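NMB1025 protein (Neisseria meningitidis serogroup B, PDB 3KJJ) is of unknown function but belongs to the YjgF/RutC family, whose members form trimers and include enamine/imine deaminases. Local coordinates at residues 14-18 / 19-23. Numbering follows the deposited sequence.
Sequences FGTTP and RYSEA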
ATOM      1  N   PHE B  14      13.824  -4.041 -11.997  1.00 23.27           N
ATOM      2  CA  PHE B  14      13.418  -4.829 -13.155  1.00 21.08           C
ATOM      3  C   PHE B  14      12.433  -4.026 -13.988  1.00 21.65           C
ATOM      4  O   PHE B  14      11.507  -3.416 -13.443  1.00 20.76           O
ATOM      5  CB  PHE B  14      12.752  -6.151 -12.732  1.00 22.48           C
ATOM      6  CG  PHE B  14      13.586  -6.992 -11.805  1.00 25.11           C
ATOM      7  CD1 PHE B  14      14.413  -7.993 -12.301  1.00 24.30           C
ATOM      8  CD2 PHE B  14      13.540  -6.784 -10.433  1.00 22.05           C
ATOM      9  CE1 PHE B  14      15.193  -8.766 -11.439  1.00 20.69           C
ATOM     10  CE2 PHE B  14      14.310  -7.555  -9.568  1.00 25.65           C
ATOM     11  CZ  PHE B  14      15.130  -8.551 -10.072  1.00 25.52           C
ATOM     12  N   GLY B  15      12.630  -4.034 -15.303  1.00 18.33           N
ATOM     13  CA  GLY B  15      11.703  -3.376 -16.231  1.00 23.18           C
ATOM     14  C   GLY B  15      11.639  -1.877 -16.001  1.00 21.45           C
ATOM     15  O   GLY B  15      10.557  -1.294 -15.983  1.00 22.49           O
ATOM     16  N   THR B  16      12.807  -1.261 -15.822  1.00 19.29           N
ATOM     17  CA  THR B  16      12.918   0.156 -15.477  1.00 18.98           C
ATOM     18  C   THR B  16      12.567   1.053 -16.665  1.00 21.26           C
ATOM     19  O   THR B  16      13.051   0.846 -17.783  1.00 19.30           O
ATOM     20  CB  THR B  16      14.344   0.490 -14.946  1.00 19.65           C
ATOM     21  OG1 THR B  16      14.610  -0.295 -13.778  1.00 24.64           O
ATOM     22  CG2 THR B  16      14.482   1.968 -14.589  1.00 18.03           C
ATOM     23  N   THR B  17      11.692   2.020 -16.410  1.00 19.91           N
ATOM     24  CA  THR B  17      11.311   3.042 -17.385  1.00 22.60           C
ATOM     25  C   THR B  17      11.728   4.408 -16.804  1.00 21.26           C
ATOM     26  O   THR B  17      12.095   4.475 -15.632  1.00 17.21           O
ATOM     27  CB  THR B  17       9.785   3.040 -17.634  1.00 21.38           C
ATOM     28  OG1 THR B  17       9.112   3.581 -16.495  1.00 25.55           O
ATOM     29  CG2 THR B  17       9.253   1.626 -17.913  1.00 25.53           C
ATOM     30  N   PRO B  18      11.667   5.502 -17.598  1.00 22.96           N
ATOM     31  CA  PRO B  18      11.945   6.806 -16.980  1.00 21.52           C
ATOM     32  C   PRO B  18      11.022   7.197 -15.816  1.00 16.88           C
ATOM     33  O   PRO B  18      11.357   8.096 -15.062  1.00 15.68           O
ATOM     34  CB  PRO B  18      11.768   7.787 -18.144  1.00 23.30           C
ATOM     35  CG  PRO B  18      12.132   7.001 -19.323  1.00 22.12           C
ATOM     36  CD  PRO B  18      11.562   5.625 -19.067  1.00 24.50           C
ATOM     37  N   ARG B  19       9.897   6.504 -15.662  1.00 20.57           N
ATOM     38  CA  ARG B  19       8.856   6.869 -14.701  1.00 20.02           C
ATOM     39  C   ARG B  19       8.790   5.936 -13.482  1.00 21.53           C
ATOM     40  O   ARG B  19       8.520   6.382 -12.362  1.00 23.51           O
ATOM     41  CB  ARG B  19       7.502   6.889 -15.415  1.00 21.14           C
ATOM     42  CG  ARG B  19       6.321   7.328 -14.570  1.00 18.60           C
ATOM     43  CD  ARG B  19       5.150   7.682 -15.471  1.00 20.79           C
ATOM     44  NE  ARG B  19       5.509   8.772 -16.374  1.00 28.03           N
ATOM     45  CZ  ARG B  19       4.805   9.139 -17.441  1.00 28.05           C
ATOM     46  NH1 ARG B  19       3.677   8.512 -17.757  1.00 26.46           N
ATOM     47  NH2 ARG B  19       5.234  10.148 -18.187  1.00 29.28           N
ATOM     48  N   TYR B  20       9.055   4.654 -13.712  1.00 20.07           N
ATOM     49  CA  TYR B  20       8.857   3.600 -12.708  1.00 18.31           C
ATOM     50  C   TYR B  20       9.601   2.345 -13.141  1.00 19.58           C
ATOM     51  O   TYR B  20      10.014   2.238 -14.300  1.00 16.45           O
ATOM     52  CB  TYR B  20       7.360   3.263 -12.572  1.00 20.13           C
ATOM     53  CG  TYR B  20       6.752   2.767 -13.862  1.00 18.68           C
ATOM     54  CD1 TYR B  20       6.865   1.431 -14.243  1.00 22.16           C
ATOM     55  CD2 TYR B  20       6.085   3.639 -14.717  1.00 23.75           C
ATOM     56  CE1 TYR B  20       6.339   0.981 -15.438  1.00 21.49           C
ATOM     57  CE2 TYR B  20       5.553   3.200 -15.922  1.00 26.30           C
ATOM     58  CZ  TYR B  20       5.676   1.868 -16.273  1.00 32.49           C
ATOM     59  OH  TYR B  20       5.141   1.426 -17.465  1.00 34.63           O
ATOM     60  N   SER B  21       9.758   1.401 -12.212  1.00 17.82           N
ATOM     61  CA  SER B  21      10.190   0.046 -12.531  1.00 17.32           C
ATOM     62  C   SER B  21       9.039  -0.915 -12.317  1.00 15.53           C
ATOM     63  O   SER B  21       8.267  -0.780 -11.358  1.00 14.05           O
ATOM     64  CB  SER B  21      11.378  -0.396 -11.667  1.00 19.31           C
ATOM     65  OG  SER B  21      12.575   0.262 -12.048  1.00 18.33           O
ATOM     66  N   GLU B  22       8.948  -1.910 -13.193  1.00 15.16           N
ATOM     67  CA  GLU B  22       7.915  -2.928 -13.072  1.00 17.78           C
ATOM     68  C   GLU B  22       8.071  -3.708 -11.785  1.00 16.30           C
ATOM     69  O   GLU B  22       7.083  -4.115 -11.162  1.00 17.93           O
ATOM     70  CB  GLU B  22       7.963  -3.876 -14.271  1.00 18.90           C
ATOM     71  CG  GLU B  22       7.638  -3.209 -15.598  1.00 26.64           C
ATOM     72  CD  GLU B  22       6.170  -2.815 -15.737  1.00 29.01           C
ATOM     73  OE1 GLU B  22       5.409  -2.840 -14.732  1.00 20.90           O
ATOM     74  OE2 GLU B  22       5.786  -2.465 -16.870  1.00 30.71           O
ATOM     75  N   ALA B  23       9.322  -3.925 -11.392  1.00 17.78           N
ATOM     76  CA  ALA B  23       9.624  -4.651 -10.164  1.00 15.52           C
ATOM     77  C   ALA B  23      10.870  -4.069  -9.519  1.00 17.13           C
ATOM     78  O   ALA B  23      11.790  -3.626 -10.208  1.00 16.52           O
ATOM     79  CB  ALA B  23       9.812  -6.104 -10.449  1.00 17.89           C
TER
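The beta hairpin of strands 11-16 and 21-26 closes through a short turn in which T17 reaches across to Y20. The amide of T17 meets Y20 O at 2.7 Å, nearly in line with the carbonyl, and the hydroxyl T17 OG1 gives the same oxygen a second bond of 2.7 Å. With chi1 at 72°, OG1 lies between its own backbone N and carbonyl carbon, which lets it also accept R19 N at 3.1 Å. A threonine suits this place because its hydroxyl serves the turn while its methyl stays on the aromatic ring: OG1 sits over the centre of one Y20 face, and CG2 makes a CH-pi contact 4.2 Å from the centroid. P18, whose ring holds phi near the -60° that the second position of such a turn asks for, sits in the bend itself, with R19 after it.

Further along, E22 and A23 both face F14 in a classic beta bulge. F14 N to A23 O (2.7 Å) and A23 N to F14 O (3.0 Å) pair the strands, and small A23 leaves room for the F14 side chain, CB to CB 3.7 Å. G15, with a positive phi of 63°, takes the corner that glycine allows most easily; its oxygen accepts E22 N from above the carbonyl plane. T16 OG1 donates to S21 OG at 2.7 Å, and S21 OG in turn bonds T97 O of the second subunit. R19 NH2 forms a salt bridge with D89 of that same second subunit.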